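Local coordinates for glycosyl hydrolase (Rhizobium leguminosarum bv. trifolii, PDB 5NDX), which probably hydrolyses O-glycosidic bonds as a family 39 glycosidase, being the bacterial orthologue of human alpha-L-iduronidase, at residues E108-V113 against Y159-D164; Y154-Y159 against F192-A197; S101-D106 against V113-D118; D164-G169 against L177-P182. The protein carries 2 engineered substitutions. All coordinates share one frame; numbering follows the deposited sequence.

Contact 1: E108-V113 against Y159-D164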
loop_
_atom_site.group_PDB
_atom_site.type_symbol
_atom_site.label_atom_id
_atom_site.label_comp_id
_atom_site.label_asym_id
_atom_site.label_seq_id
_atom_site.Cartn_x
_atom_site.Cartn_y
_atom_site.Cartn_z
ATOM N N GLU A 108 -1.216 -3.328 -35.735
ATOM C CA GLU A 108 -2.114 -3.411 -36.894
ATOM C C GLU A 108 -1.828 -4.632 -37.752
ATOM O O GLU A 108 -2.682 -5.061 -38.515
ATOM C CB GLU A 108 -2.025 -2.147 -37.721
ATOM C CG GLU A 108 -2.307 -0.923 -36.868
ATOM C CD GLU A 108 -2.663 0.292 -37.684
ATOM O OE1 GLU A 108 -3.715 0.243 -38.340
ATOM O OE2 GLU A 108 -1.913 1.293 -37.642
ATOM N N ASP A 109 -0.635 -5.200 -37.608
ATOM C CA ASP A 109 -0.313 -6.465 -38.225
ATOM C C ASP A 109 -1.026 -7.580 -37.464
ATOM O O ASP A 109 -0.636 -7.912 -36.353
ATOM C CB ASP A 109 1.207 -6.651 -38.199
ATOM C CG ASP A 109 1.661 -7.966 -38.798
ATOM O OD1 ASP A 109 0.913 -8.963 -38.803
ATOM O OD2 ASP A 109 2.821 -8.005 -39.240
ATOM N N MET A 110 -2.028 -8.189 -38.085
ATOM C CA MET A 110 -2.842 -9.202 -37.423
ATOM C C MET A 110 -2.132 -10.515 -37.029
ATOM O O MET A 110 -2.666 -11.280 -36.204
ATOM C CB MET A 110 -4.102 -9.516 -38.253
ATOM C CG MET A 110 -5.102 -8.367 -38.277
ATOM S SD MET A 110 -5.830 -7.944 -36.666
ATOM C CE MET A 110 -6.705 -9.465 -36.295
ATOM N N ASP A 111 -0.961 -10.800 -37.602
ATOM C CA ASP A 111 -0.185 -11.951 -37.117
ATOM C C ASP A 111 0.449 -11.658 -35.760
ATOM O O ASP A 111 0.561 -12.543 -34.929
ATOM C CB ASP A 111 0.886 -12.388 -38.111
ATOM C CG ASP A 111 0.299 -13.093 -39.334
ATOM O OD1 ASP A 111 -0.655 -13.902 -39.210
ATOM O OD2 ASP A 111 0.805 -12.814 -40.427
ATOM N N GLN A 112 0.878 -10.426 -35.573
ATOM C CA GLN A 112 1.387 -9.977 -34.289
ATOM C C GLN A 112 0.278 -9.901 -33.231
ATOM O O GLN A 112 0.460 -10.370 -32.111
ATOM C CB GLN A 112 2.069 -8.646 -34.437
ATOM C CG GLN A 112 3.233 -8.705 -35.423
ATOM C CD GLN A 112 4.150 -7.538 -35.254
ATOM O OE1 GLN A 112 4.878 -7.138 -36.157
ATOM N NE2 GLN A 112 4.103 -6.968 -34.095
ATOM N N VAL A 113 -0.876 -9.364 -33.622
ATOM C CA VAL A 113 -2.055 -9.320 -32.760
ATOM C C VAL A 113 -2.361 -10.705 -32.237
ATOM O O VAL A 113 -2.583 -10.869 -31.028
ATOM C CB VAL A 113 -3.289 -8.715 -33.476
ATOM C CG1 VAL A 113 -4.563 -8.830 -32.640
ATOM C CG2 VAL A 113 -3.029 -7.249 -33.801
ATOM N N TYR A 159 -3.913 0.056 -30.592
ATOM C CA TYR A 159 -4.300 -0.026 -29.177
ATOM C C TYR A 159 -5.541 -0.872 -29.006
ATOM O O TYR A 159 -5.577 -1.785 -28.192
ATOM C CB TYR A 159 -4.545 1.365 -28.553
ATOM C CG TYR A 159 -4.704 1.269 -27.038
ATOM C CD1 TYR A 159 -3.587 1.121 -26.213
ATOM C CD2 TYR A 159 -5.962 1.227 -26.438
ATOM C CE1 TYR A 159 -3.719 0.970 -24.836
ATOM C CE2 TYR A 159 -6.092 1.090 -25.058
ATOM C CZ TYR A 159 -4.965 0.955 -24.273
ATOM O OH TYR A 159 -5.069 0.811 -22.930
ATOM N N THR A 160 -6.533 -0.575 -29.823
ATOM C CA THR A 160 -7.808 -1.247 -29.775
ATOM C C THR A 160 -7.697 -2.738 -30.183
ATOM O O THR A 160 -8.403 -3.596 -29.650
ATOM C CB THR A 160 -8.816 -0.383 -30.575
ATOM O OG1 THR A 160 -10.066 -0.357 -29.906
ATOM C CG2 THR A 160 -8.978 -0.818 -32.007
ATOM N N ASN A 161 -6.783 -3.062 -31.097
ATOM C CA ASN A 161 -6.488 -4.469 -31.459
ATOM C C ASN A 161 -5.724 -5.198 -30.341
ATOM O O ASN A 161 -5.906 -6.387 -30.122
ATOM C CB ASN A 161 -5.567 -4.554 -32.688
ATOM C CG ASN A 161 -6.210 -4.096 -33.982
ATOM O OD1 ASN A 161 -7.433 -4.015 -34.134
ATOM N ND2 ASN A 161 -5.356 -3.832 -34.942
ATOM N N TYR A 162 -4.773 -4.483 -29.758
ATOM C CA TYR A 162 -4.052 -4.929 -28.559
ATOM C C TYR A 162 -5.021 -5.311 -27.421
ATOM O O TYR A 162 -4.890 -6.401 -26.841
ATOM C CB TYR A 162 -3.015 -3.870 -28.153
ATOM C CG TYR A 162 -2.618 -3.921 -26.694
ATOM C CD1 TYR A 162 -1.680 -4.856 -26.223
ATOM C CD2 TYR A 162 -3.185 -3.049 -25.790
ATOM C CE1 TYR A 162 -1.330 -4.903 -24.881
ATOM C CE2 TYR A 162 -2.848 -3.087 -24.454
ATOM C CZ TYR A 162 -1.942 -4.035 -24.003
ATOM O OH TYR A 162 -1.645 -4.032 -22.677
ATOM N N TYR A 163 -6.006 -4.454 -27.146
ATOM C CA TYR A 163 -7.067 -4.744 -26.142
ATOM C C TYR A 163 -7.820 -6.035 -26.500
ATOM O O TYR A 163 -7.978 -6.956 -25.673
ATOM C CB TYR A 163 -8.048 -3.555 -25.982
ATOM C CG TYR A 163 -8.967 -3.757 -24.818
ATOM C CD1 TYR A 163 -8.549 -3.434 -23.523
ATOM C CD2 TYR A 163 -10.177 -4.392 -24.973
ATOM C CE1 TYR A 163 -9.337 -3.704 -22.424
ATOM C CE2 TYR A 163 -10.978 -4.666 -23.898
ATOM C CZ TYR A 163 -10.554 -4.318 -22.604
ATOM O OH TYR A 163 -11.329 -4.610 -21.500
ATOM N N ASP A 164 -8.228 -6.128 -27.767
ATOM C CA ASP A 164 -8.908 -7.318 -28.304
ATOM C C ASP A 164 -8.130 -8.581 -28.063
ATOM O O ASP A 164 -8.697 -9.597 -27.719
ATOM C CB ASP A 164 -9.135 -7.178 -29.823
ATOM C CG ASP A 164 -10.129 -6.092 -30.182
ATOM O OD1 ASP A 164 -11.039 -5.838 -29.381
ATOM O OD2 ASP A 164 -10.015 -5.499 -31.289
#
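Val113 and Asn161 meet where helix 110-131 begins and runs past helix 155-171, two neighbouring outer helices of the TIM barrel. Both residues are buried, and their side chains cross at about a right angle. The two methyls of Val113 divide the work: CG2 rests 3.9 Å from CB of Asn161, while CG1 lies 3.8 Å from the backbone O of the same residue. Val113 has CG1 anti to its own N (chi1 173°), which spreads both methyls across the helix opposite; the valine also touches Ala165, one turn further along. This is the close-packed part, and it is all van der Waals contact.

Toward solvent the fit becomes looser. The amide of Asn161 reaches into the turn that precedes helix 110-131, where ND2 comes 3.8 Å from Glu108 CA. What holds this amide is Tyr107, whose backbone O takes a hydrogen bond from ND2. Met110 brings its SD no closer than 4.5 Å to Asn161 ND2, a grazing approach. CB of the exposed Glu108 leaves the backbone away from helix 155-171, and its carboxylate end lies by CB of Lys157. The first turn of helix 110-131 has its own N-cap: Asp109 OD1 accepts from Asp111 N at 2.9 Å. The bond is bent, 141° at the hydrogen, though the donor meets OD1 nearly in line with its C-O bond.

Contact 2: Y154-Y159 against F192-A197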
loop_
_atom_site.group_PDB
_atom_site.type_symbol
_atom_site.label_atom_id
_atom_site.label_comp_id
_atom_site.label_asym_id
_atom_site.label_seq_id
_atom_site.Cartn_x
_atom_site.Cartn_y
_atom_site.Cartn_z
ATOM N N TYR A 154 2.011 2.643 -32.762
ATOM C CA TYR A 154 0.839 1.765 -32.944
ATOM C C TYR A 154 -0.527 2.407 -33.254
ATOM O O TYR A 154 -1.289 1.845 -34.054
ATOM C CB TYR A 154 0.730 0.772 -31.792
ATOM C CG TYR A 154 2.050 0.155 -31.332
ATOM C CD1 TYR A 154 2.982 -0.343 -32.247
ATOM C CD2 TYR A 154 2.350 0.032 -29.959
ATOM C CE1 TYR A 154 4.178 -0.910 -31.811
ATOM C CE2 TYR A 154 3.532 -0.549 -29.516
ATOM C CZ TYR A 154 4.444 -1.015 -30.444
ATOM O OH TYR A 154 5.613 -1.586 -30.012
ATOM N N GLY A 155 -0.847 3.540 -32.623
ATOM C CA GLY A 155 -2.043 4.325 -32.945
ATOM C C GLY A 155 -3.265 3.830 -32.190
ATOM O O GLY A 155 -3.198 2.835 -31.450
ATOM N N ILE A 156 -4.378 4.534 -32.386
ATOM C CA ILE A 156 -5.653 4.178 -31.781
ATOM C C ILE A 156 -6.048 2.764 -32.196
ATOM O O ILE A 156 -6.508 1.989 -31.365
ATOM C CB ILE A 156 -6.811 5.124 -32.197
ATOM C CG1 ILE A 156 -6.507 6.597 -31.857
ATOM C CG2 ILE A 156 -8.132 4.692 -31.557
ATOM C CD1 ILE A 156 -6.034 6.856 -30.451
ATOM N N LYS A 157 -5.861 2.434 -33.465
ATOM C CA LYS A 157 -6.308 1.149 -33.986
ATOM C C LYS A 157 -5.439 0.026 -33.439
ATOM O O LYS A 157 -5.954 -1.005 -33.067
ATOM C CB LYS A 157 -6.292 1.109 -35.530
ATOM C CG LYS A 157 -7.497 0.395 -36.148
ATOM C CD LYS A 157 -8.664 1.374 -36.401
ATOM C CE LYS A 157 -9.774 0.790 -37.284
ATOM N NZ LYS A 157 -10.582 -0.233 -36.552
ATOM N N GLY A 158 -4.122 0.240 -33.435
ATOM C CA GLY A 158 -3.172 -0.673 -32.797
ATOM C C GLY A 158 -3.578 -0.996 -31.351
ATOM O O GLY A 158 -3.637 -2.163 -30.988
ATOM N N TYR A 159 -3.913 0.056 -30.592
ATOM C CA TYR A 159 -4.300 -0.026 -29.177
ATOM C C TYR A 159 -5.541 -0.872 -29.006
ATOM O O TYR A 159 -5.577 -1.785 -28.192
ATOM C CB TYR A 159 -4.545 1.365 -28.553
ATOM C CG TYR A 159 -4.704 1.269 -27.038
ATOM C CD1 TYR A 159 -3.587 1.121 -26.213
ATOM C CD2 TYR A 159 -5.962 1.227 -26.438
ATOM C CE1 TYR A 159 -3.719 0.970 -24.836
ATOM C CE2 TYR A 159 -6.092 1.090 -25.058
ATOM C CZ TYR A 159 -4.965 0.955 -24.273
ATOM O OH TYR A 159 -5.069 0.811 -22.930
ATOM N N PHE A 192 -8.274 7.098 -24.212
ATOM C CA PHE A 192 -9.323 6.761 -23.272
ATOM C C PHE A 192 -10.655 6.758 -24.001
ATOM O O PHE A 192 -11.367 5.794 -23.941
ATOM C CB PHE A 192 -9.356 7.689 -22.065
ATOM C CG PHE A 192 -10.526 7.436 -21.160
ATOM C CD1 PHE A 192 -11.758 8.082 -21.375
ATOM C CD2 PHE A 192 -10.410 6.575 -20.077
ATOM C CE1 PHE A 192 -12.857 7.831 -20.548
ATOM C CE2 PHE A 192 -11.503 6.312 -19.260
ATOM C CZ PHE A 192 -12.727 6.935 -19.484
ATOM N N ARG A 193 -10.963 7.850 -24.682
ATOM C CA ARG A 193 -12.235 7.972 -25.409
ATOM C C ARG A 193 -12.392 6.894 -26.438
ATOM O O ARG A 193 -13.468 6.304 -26.555
ATOM C CB ARG A 193 -12.372 9.346 -26.052
ATOM C CG ARG A 193 -12.597 10.417 -25.004
ATOM C CD ARG A 193 -12.963 11.780 -25.595
ATOM N NE ARG A 193 -11.764 12.586 -25.723
ATOM C CZ ARG A 193 -11.129 12.922 -26.847
ATOM N NH1 ARG A 193 -10.020 13.655 -26.764
ATOM N NH2 ARG A 193 -11.562 12.557 -28.044
ATOM N N ALA A 194 -11.301 6.592 -27.128
ATOM C CA ALA A 194 -11.316 5.527 -28.130
ATOM C C ALA A 194 -11.612 4.157 -27.545
ATOM O O ALA A 194 -12.361 3.376 -28.142
ATOM C CB ALA A 194 -10.001 5.503 -28.889
ATOM N N LEU A 195 -11.062 3.831 -26.373
ATOM C CA LEU A 195 -11.265 2.476 -25.844
ATOM C C LEU A 195 -12.704 2.317 -25.370
ATOM O O LEU A 195 -13.322 1.262 -25.505
ATOM C CB LEU A 195 -10.282 2.177 -24.725
ATOM C CG LEU A 195 -9.927 0.741 -24.274
ATOM C CD1 LEU A 195 -10.394 0.415 -22.866
ATOM C CD2 LEU A 195 -10.297 -0.378 -25.222
ATOM N N MET A 196 -13.227 3.385 -24.795
ATOM C CA MET A 196 -14.593 3.396 -24.325
ATOM C C MET A 196 -15.571 3.218 -25.501
ATOM O O MET A 196 -16.500 2.424 -25.392
ATOM C CB MET A 196 -14.871 4.706 -23.572
ATOM C CG MET A 196 -14.006 4.892 -22.298
ATOM S SD MET A 196 -13.691 3.422 -21.284
ATOM C CE MET A 196 -15.163 3.567 -20.416
ATOM N N ALA A 197 -15.343 3.959 -26.597
ATOM C CA ALA A 197 -16.129 3.787 -27.837
ATOM C C ALA A 197 -16.024 2.344 -28.332
ATOM O O ALA A 197 -17.036 1.681 -28.549
ATOM C CB ALA A 197 -15.670 4.767 -28.922
#
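The ring of Tyr159 offers its edge, not a face, to Leu195: CG of the leucine sits close to the ring plane, 3.9 Å from CE2, and the two side chains cross at about a right angle. The same tyrosine also meets Trp151 in an edge-to-face pair and touches Pro182 of strand 179-184, so the ring is buried between its own helix, the barrel wall and a loop. A chi1 of -170° sets the ring opposite the tyrosine's own backbone nitrogen and swings it out toward helix 190-200. Phe192, whose CB leaves its helix on the side away from 154-159, has another neighbour: Met196, one turn on, lays its CG over one face of the phenylalanine ring, 3.6 Å above the plane and displaced toward the rim, while Ile217 and Ile219 of the next strand also touch this side chain.

In the TIM barrel these two helices, 155-171 and 190-200, are successive outer helices separated along the chain by strand 179-184. Tyr159 is the part of the contact nearest the catalytic region: its side chain is about 8 Å from that of Gln146, an engineered residue at the predicted proton-donor position, and about 12 Å from a bound 8U8 molecule.

Further out, the two helices touch through aliphatic groups, one methyl on each side. Ile156 CG2 presses on Ala194 CB at 3.4 Å, tighter than ordinary carbon-carbon contact. The CA atoms of Ile156 and Ala194 are 6.9 Å apart, against 8.1 Å for those of Tyr159 and Leu195, where the ring fills the wider gap.

Contact 3: S101-D106 against V113-D118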
loop_
_atom_site.group_PDB
_atom_site.type_symbol
_atom_site.label_atom_id
_atom_site.label_comp_id
_atom_site.label_asym_id
_atom_site.label_seq_id
_atom_site.Cartn_x
_atom_site.Cartn_y
_atom_site.Cartn_z
ATOM N N SER A 101 11.935 -9.715 -26.021
ATOM C CA SER A 101 12.975 -9.651 -27.044
ATOM C C SER A 101 12.640 -8.657 -28.163
ATOM O O SER A 101 12.950 -8.927 -29.301
ATOM C CB SER A 101 13.210 -11.043 -27.645
ATOM O OG SER A 101 13.533 -12.002 -26.665
ATOM N N GLY A 102 11.970 -7.546 -27.860
ATOM C CA GLY A 102 11.523 -6.603 -28.898
ATOM C C GLY A 102 10.664 -7.165 -30.040
ATOM O O GLY A 102 10.514 -6.536 -31.056
ATOM N N LEU A 103 10.071 -8.331 -29.874
ATOM C CA LEU A 103 9.354 -9.004 -30.968
ATOM C C LEU A 103 8.150 -8.281 -31.518
ATOM O O LEU A 103 7.776 -8.543 -32.646
ATOM C CB LEU A 103 8.833 -10.367 -30.528
ATOM C CG LEU A 103 9.686 -11.593 -30.797
ATOM C CD1 LEU A 103 11.153 -11.353 -30.479
ATOM C CD2 LEU A 103 9.104 -12.737 -29.979
ATOM N N PHE A 104 7.486 -7.458 -30.720
ATOM C CA PHE A 104 6.256 -6.807 -31.154
ATOM C C PHE A 104 6.604 -5.424 -31.707
ATOM O O PHE A 104 7.270 -4.652 -31.048
ATOM C CB PHE A 104 5.227 -6.800 -30.013
ATOM C CG PHE A 104 4.732 -8.185 -29.671
ATOM C CD1 PHE A 104 5.463 -9.010 -28.814
ATOM C CD2 PHE A 104 3.597 -8.686 -30.258
ATOM C CE1 PHE A 104 5.051 -10.307 -28.541
ATOM C CE2 PHE A 104 3.175 -9.989 -29.996
ATOM C CZ PHE A 104 3.896 -10.799 -29.135
ATOM N N THR A 105 6.250 -5.166 -32.965
ATOM C CA THR A 105 6.545 -3.882 -33.645
ATOM C C THR A 105 5.348 -3.184 -34.310
ATOM O O THR A 105 5.469 -2.043 -34.701
ATOM C CB THR A 105 7.609 -4.132 -34.720
ATOM O OG1 THR A 105 7.163 -5.203 -35.564
ATOM C CG2 THR A 105 8.939 -4.529 -34.066
ATOM N N ASP A 106 4.179 -3.821 -34.347
ATOM C CA ASP A 106 3.053 -3.340 -35.144
ATOM C C ASP A 106 1.760 -4.053 -34.766
ATOM O O ASP A 106 1.530 -5.196 -35.172
ATOM C CB ASP A 106 3.331 -3.532 -36.653
ATOM C CG ASP A 106 2.266 -2.884 -37.556
ATOM O OD1 ASP A 106 1.438 -2.067 -37.075
ATOM O OD2 ASP A 106 2.288 -3.192 -38.773
ATOM N N VAL A 113 -0.876 -9.364 -33.622
ATOM C CA VAL A 113 -2.055 -9.320 -32.760
ATOM C C VAL A 113 -2.361 -10.705 -32.237
ATOM O O VAL A 113 -2.583 -10.869 -31.028
ATOM C CB VAL A 113 -3.289 -8.715 -33.476
ATOM C CG1 VAL A 113 -4.563 -8.830 -32.640
ATOM C CG2 VAL A 113 -3.029 -7.249 -33.801
ATOM N N ARG A 114 -2.368 -11.688 -33.139
ATOM C CA ARG A 114 -2.606 -13.098 -32.778
ATOM C C ARG A 114 -1.495 -13.732 -31.920
ATOM O O ARG A 114 -1.768 -14.581 -31.075
ATOM C CB ARG A 114 -2.850 -13.963 -34.033
ATOM C CG ARG A 114 -4.318 -14.057 -34.426
ATOM C CD ARG A 114 -4.614 -15.024 -35.599
ATOM N NE ARG A 114 -5.177 -14.222 -36.682
ATOM C CZ ARG A 114 -4.493 -13.625 -37.654
ATOM N NH1 ARG A 114 -3.186 -13.804 -37.824
ATOM N NH2 ARG A 114 -5.151 -12.870 -38.504
ATOM N N ARG A 115 -0.257 -13.345 -32.181
ATOM C CA ARG A 115 0.883 -13.750 -31.381
ATOM C C ARG A 115 0.788 -13.175 -29.909
ATOM O O ARG A 115 1.078 -13.880 -28.938
ATOM C CB ARG A 115 2.151 -13.288 -32.102
ATOM C CG ARG A 115 3.471 -13.739 -31.502
ATOM C CD ARG A 115 4.661 -13.736 -32.489
ATOM N NE ARG A 115 5.920 -14.115 -31.802
ATOM C CZ ARG A 115 6.210 -15.338 -31.305
ATOM N NH1 ARG A 115 5.356 -16.365 -31.405
ATOM N NH2 ARG A 115 7.375 -15.560 -30.689
ATOM N N TRP A 116 0.347 -11.922 -29.781
ATOM C CA TRP A 116 0.086 -11.283 -28.491
ATOM C C TRP A 116 -1.015 -12.017 -27.726
ATOM O O TRP A 116 -0.822 -12.359 -26.560
ATOM C CB TRP A 116 -0.277 -9.796 -28.635
ATOM C CG TRP A 116 -0.343 -9.118 -27.306
ATOM C CD1 TRP A 116 -1.463 -8.883 -26.555
ATOM C CD2 TRP A 116 0.765 -8.620 -26.550
ATOM N NE1 TRP A 116 -1.123 -8.246 -25.390
ATOM C CE2 TRP A 116 0.240 -8.088 -25.346
ATOM C CE3 TRP A 116 2.149 -8.585 -26.758
ATOM C CZ2 TRP A 116 1.061 -7.508 -24.356
ATOM C CZ3 TRP A 116 2.970 -7.986 -25.781
ATOM C CH2 TRP A 116 2.416 -7.450 -24.598
ATOM N N ARG A 117 -2.136 -12.289 -28.401
ATOM C CA ARG A 117 -3.198 -13.122 -27.847
ATOM C C ARG A 117 -2.622 -14.429 -27.292
ATOM O O ARG A 117 -2.942 -14.852 -26.148
ATOM C CB ARG A 117 -4.290 -13.383 -28.875
ATOM C CG ARG A 117 -5.405 -14.328 -28.411
ATOM C CD ARG A 117 -6.047 -15.100 -29.584
ATOM N NE ARG A 117 -5.078 -15.922 -30.327
ATOM C CZ ARG A 117 -5.223 -16.346 -31.605
ATOM N NH1 ARG A 117 -6.307 -16.053 -32.329
ATOM N NH2 ARG A 117 -4.263 -17.057 -32.184
ATOM N N ASP A 118 -1.743 -15.042 -28.068
ATOM C CA ASP A 118 -1.192 -16.333 -27.666
ATOM C C ASP A 118 -0.258 -16.199 -26.465
ATOM O O ASP A 118 -0.221 -17.085 -25.648
ATOM C CB ASP A 118 -0.460 -17.010 -28.824
ATOM C CG ASP A 118 -1.409 -17.466 -29.959
ATOM O OD1 ASP A 118 -2.649 -17.572 -29.771
ATOM O OD2 ASP A 118 -0.874 -17.734 -31.041
#
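Phe104 and Trp116 form a T-shaped pair, with the indole supplying the edge and the phenyl ring the face. Their planes stand at 90° and the centroids of the phenyl and the six-membered indole ring are 4.9 Å apart; Trp116 CE3 points at the middle of the Phe104 face, 3.5 Å above it. The indole reaches this spot because its first torsion, chi1 -172°, extends it directly away from the main-chain N of Trp116.

Plain packing adds to the ring pair. CE2 of Phe104 comes up against the helix backbone, 3.4 Å from Trp116 N, and its CZ is 3.8 Å from Arg115 CG. These contacts press the loop that follows barrel strand 91-95 onto helix 110-131, the helix it leads into within the TIM barrel. Trp116 also touches Cys166 and meets the rings of Tyr162 and Tyr62. Replacing Phe104 by an alanine would probably leave the CE3 edge of Trp116 without its aromatic face and open a gap between the loop and the helix.

Around the charged groups, Leu103 CD2 lies at the edge of the Arg115 guanidinium, near its plane and 3.4 Å from NH2. Arg117 and Asp118 form a salt bridge within the helix: NE at 3.0 Å and NH2 at 2.9 Å both reach OD1 of Asp118, from the same face of the carboxylate.

Contact 4: D164-G169 against L177-P182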
loop_
_atom_site.group_PDB
_atom_site.type_symbol
_atom_site.label_atom_id
_atom_site.label_comp_id
_atom_site.label_asym_id
_atom_site.label_seq_id
_atom_site.Cartn_x
_atom_site.Cartn_y
_atom_site.Cartn_z
ATOM N N ASP A 164 -8.228 -6.128 -27.767
ATOM C CA ASP A 164 -8.908 -7.318 -28.304
ATOM C C ASP A 164 -8.130 -8.581 -28.063
ATOM O O ASP A 164 -8.697 -9.597 -27.719
ATOM C CB ASP A 164 -9.135 -7.178 -29.823
ATOM C CG ASP A 164 -10.129 -6.092 -30.182
ATOM O OD1 ASP A 164 -11.039 -5.838 -29.381
ATOM O OD2 ASP A 164 -10.015 -5.499 -31.289
ATOM N N ALA A 165 -6.825 -8.495 -28.277
ATOM C CA ALA A 165 -5.907 -9.632 -28.139
ATOM C C ALA A 165 -5.740 -10.036 -26.672
ATOM O O ALA A 165 -5.735 -11.243 -26.347
ATOM C CB ALA A 165 -4.557 -9.265 -28.742
ATOM N N CYS A 166 -5.578 -9.028 -25.795
ATOM C CA CYS A 166 -5.600 -9.284 -24.340
ATOM C C CYS A 166 -6.854 -10.049 -23.927
ATOM O O CYS A 166 -6.745 -11.055 -23.254
ATOM C CB CYS A 166 -5.536 -7.978 -23.537
ATOM S SG CYS A 166 -3.971 -7.154 -23.710
ATOM N N VAL A 167 -8.029 -9.560 -24.338
ATOM C CA VAL A 167 -9.306 -10.165 -23.944
ATOM C C VAL A 167 -9.453 -11.559 -24.537
ATOM O O VAL A 167 -9.865 -12.512 -23.821
ATOM C CB VAL A 167 -10.512 -9.280 -24.345
ATOM C CG1 VAL A 167 -11.836 -10.044 -24.332
ATOM C CG2 VAL A 167 -10.608 -8.078 -23.418
ATOM N N ALA A 168 -9.153 -11.698 -25.833
ATOM C CA ALA A 168 -9.240 -13.067 -26.453
ATOM C C ALA A 168 -8.221 -14.004 -25.791
ATOM O O ALA A 168 -8.497 -15.189 -25.588
ATOM C CB ALA A 168 -8.996 -13.004 -27.950
ATOM N N GLY A 169 -7.047 -13.462 -25.446
ATOM C CA GLY A 169 -6.013 -14.273 -24.795
ATOM C C GLY A 169 -6.434 -14.844 -23.448
ATOM O O GLY A 169 -6.155 -16.010 -23.115
ATOM N N LEU A 177 -11.412 -14.228 -15.795
ATOM C CA LEU A 177 -10.228 -13.473 -15.373
ATOM C C LEU A 177 -10.506 -11.990 -15.672
ATOM O O LEU A 177 -10.711 -11.619 -16.855
ATOM C CB LEU A 177 -8.960 -13.928 -16.099
ATOM C CG LEU A 177 -8.606 -15.380 -15.776
ATOM C CD1 LEU A 177 -7.538 -15.898 -16.725
ATOM C CD2 LEU A 177 -8.216 -15.603 -14.319
ATOM N N PRO A 178 -10.538 -11.142 -14.638
ATOM C CA PRO A 178 -10.972 -9.761 -14.957
ATOM C C PRO A 178 -9.978 -8.964 -15.823
ATOM O O PRO A 178 -8.769 -9.130 -15.695
ATOM C CB PRO A 178 -11.127 -9.128 -13.574
ATOM C CG PRO A 178 -11.271 -10.254 -12.630
ATOM C CD PRO A 178 -10.399 -11.333 -13.181
ATOM N N MET A 179 -10.514 -8.216 -16.775
ATOM C CA MET A 179 -9.737 -7.419 -17.691
ATOM C C MET A 179 -10.274 -6.004 -17.681
ATOM O O MET A 179 -11.485 -5.793 -17.653
ATOM C CB MET A 179 -9.832 -7.931 -19.110
ATOM C CG MET A 179 -8.988 -7.117 -20.092
ATOM S SD MET A 179 -7.215 -7.218 -19.730
ATOM C CE MET A 179 -6.553 -5.853 -20.698
ATOM N N GLY A 180 -9.376 -5.042 -17.730
ATOM C CA GLY A 180 -9.791 -3.649 -17.760
ATOM C C GLY A 180 -8.712 -2.736 -18.236
ATOM O O GLY A 180 -7.620 -3.172 -18.604
ATOM N N GLY A 181 -9.047 -1.452 -18.261
ATOM C CA GLY A 181 -8.173 -0.456 -18.810
ATOM C C GLY A 181 -8.902 0.846 -18.961
ATOM O O GLY A 181 -10.015 0.990 -18.450
ATOM N N PRO A 182 -8.317 1.801 -19.650
ATOM C CA PRO A 182 -7.008 1.733 -20.317
ATOM C C PRO A 182 -5.780 2.137 -19.483
ATOM O O PRO A 182 -4.663 2.107 -19.999
ATOM C CB PRO A 182 -7.164 2.745 -21.459
ATOM C CG PRO A 182 -8.181 3.737 -20.951
ATOM C CD PRO A 182 -9.028 3.066 -19.903
#
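A beta-alpha-beta unit of the TIM barrel, strand 140-142, helix 155-171 and strand 179-184, has its helix and second strand packed together here through Met179, which stands at the start of that strand and sends its side chain toward the helix. Two helix residues receive it. Val167 meets the near part of the chain, its CG2 lying 3.8 Å from Met179 CG, and the two side chains cross at a slant. Cys166 meets the far end.

The methionine leaves the backbone with CG anti to N (chi1 -179°) and then bends at the next bond (chi2 64°), which carries the terminal methyl along the helix surface to Cys166. All three residues are buried, and the contact between them is apolar. Met179 also packs on Tyr163 and Leu170 of the same helix and on Phe141 of strand 140-142, so it fills the layer between the parallel sheet and its covering helix. Its backbone N, meanwhile, is bound to the carboxylate of Asp215, which fixes the strand from the neighbouring side. At the tip, Met179 CE lies 3.7 Å from Cys166 CB and 4.2 Å from Cys166 SG.

In the fold
All four contacts belong to one sector of the TIM barrel, and three of them use helix 155-171. Contact 3 comes first along the chain, with its loop and helix 110-131; contact 1 then carries that helix onto helix 155-171, sharing Val113 with contact 3, their centres about 8 Å apart. Contact 2, sharing Tyr159 with contact 1, joins the beginning of helix 155-171 to helix 190-200, and contact 4 lies nested in the loop that contact 2 closes, tying the later part of the same helix to strand 179-184. Contacts 2 and 3 are farthest apart, about 17 Å between centres. Helix 155-171 is thus packed against both neighbouring helices and the barrel wall.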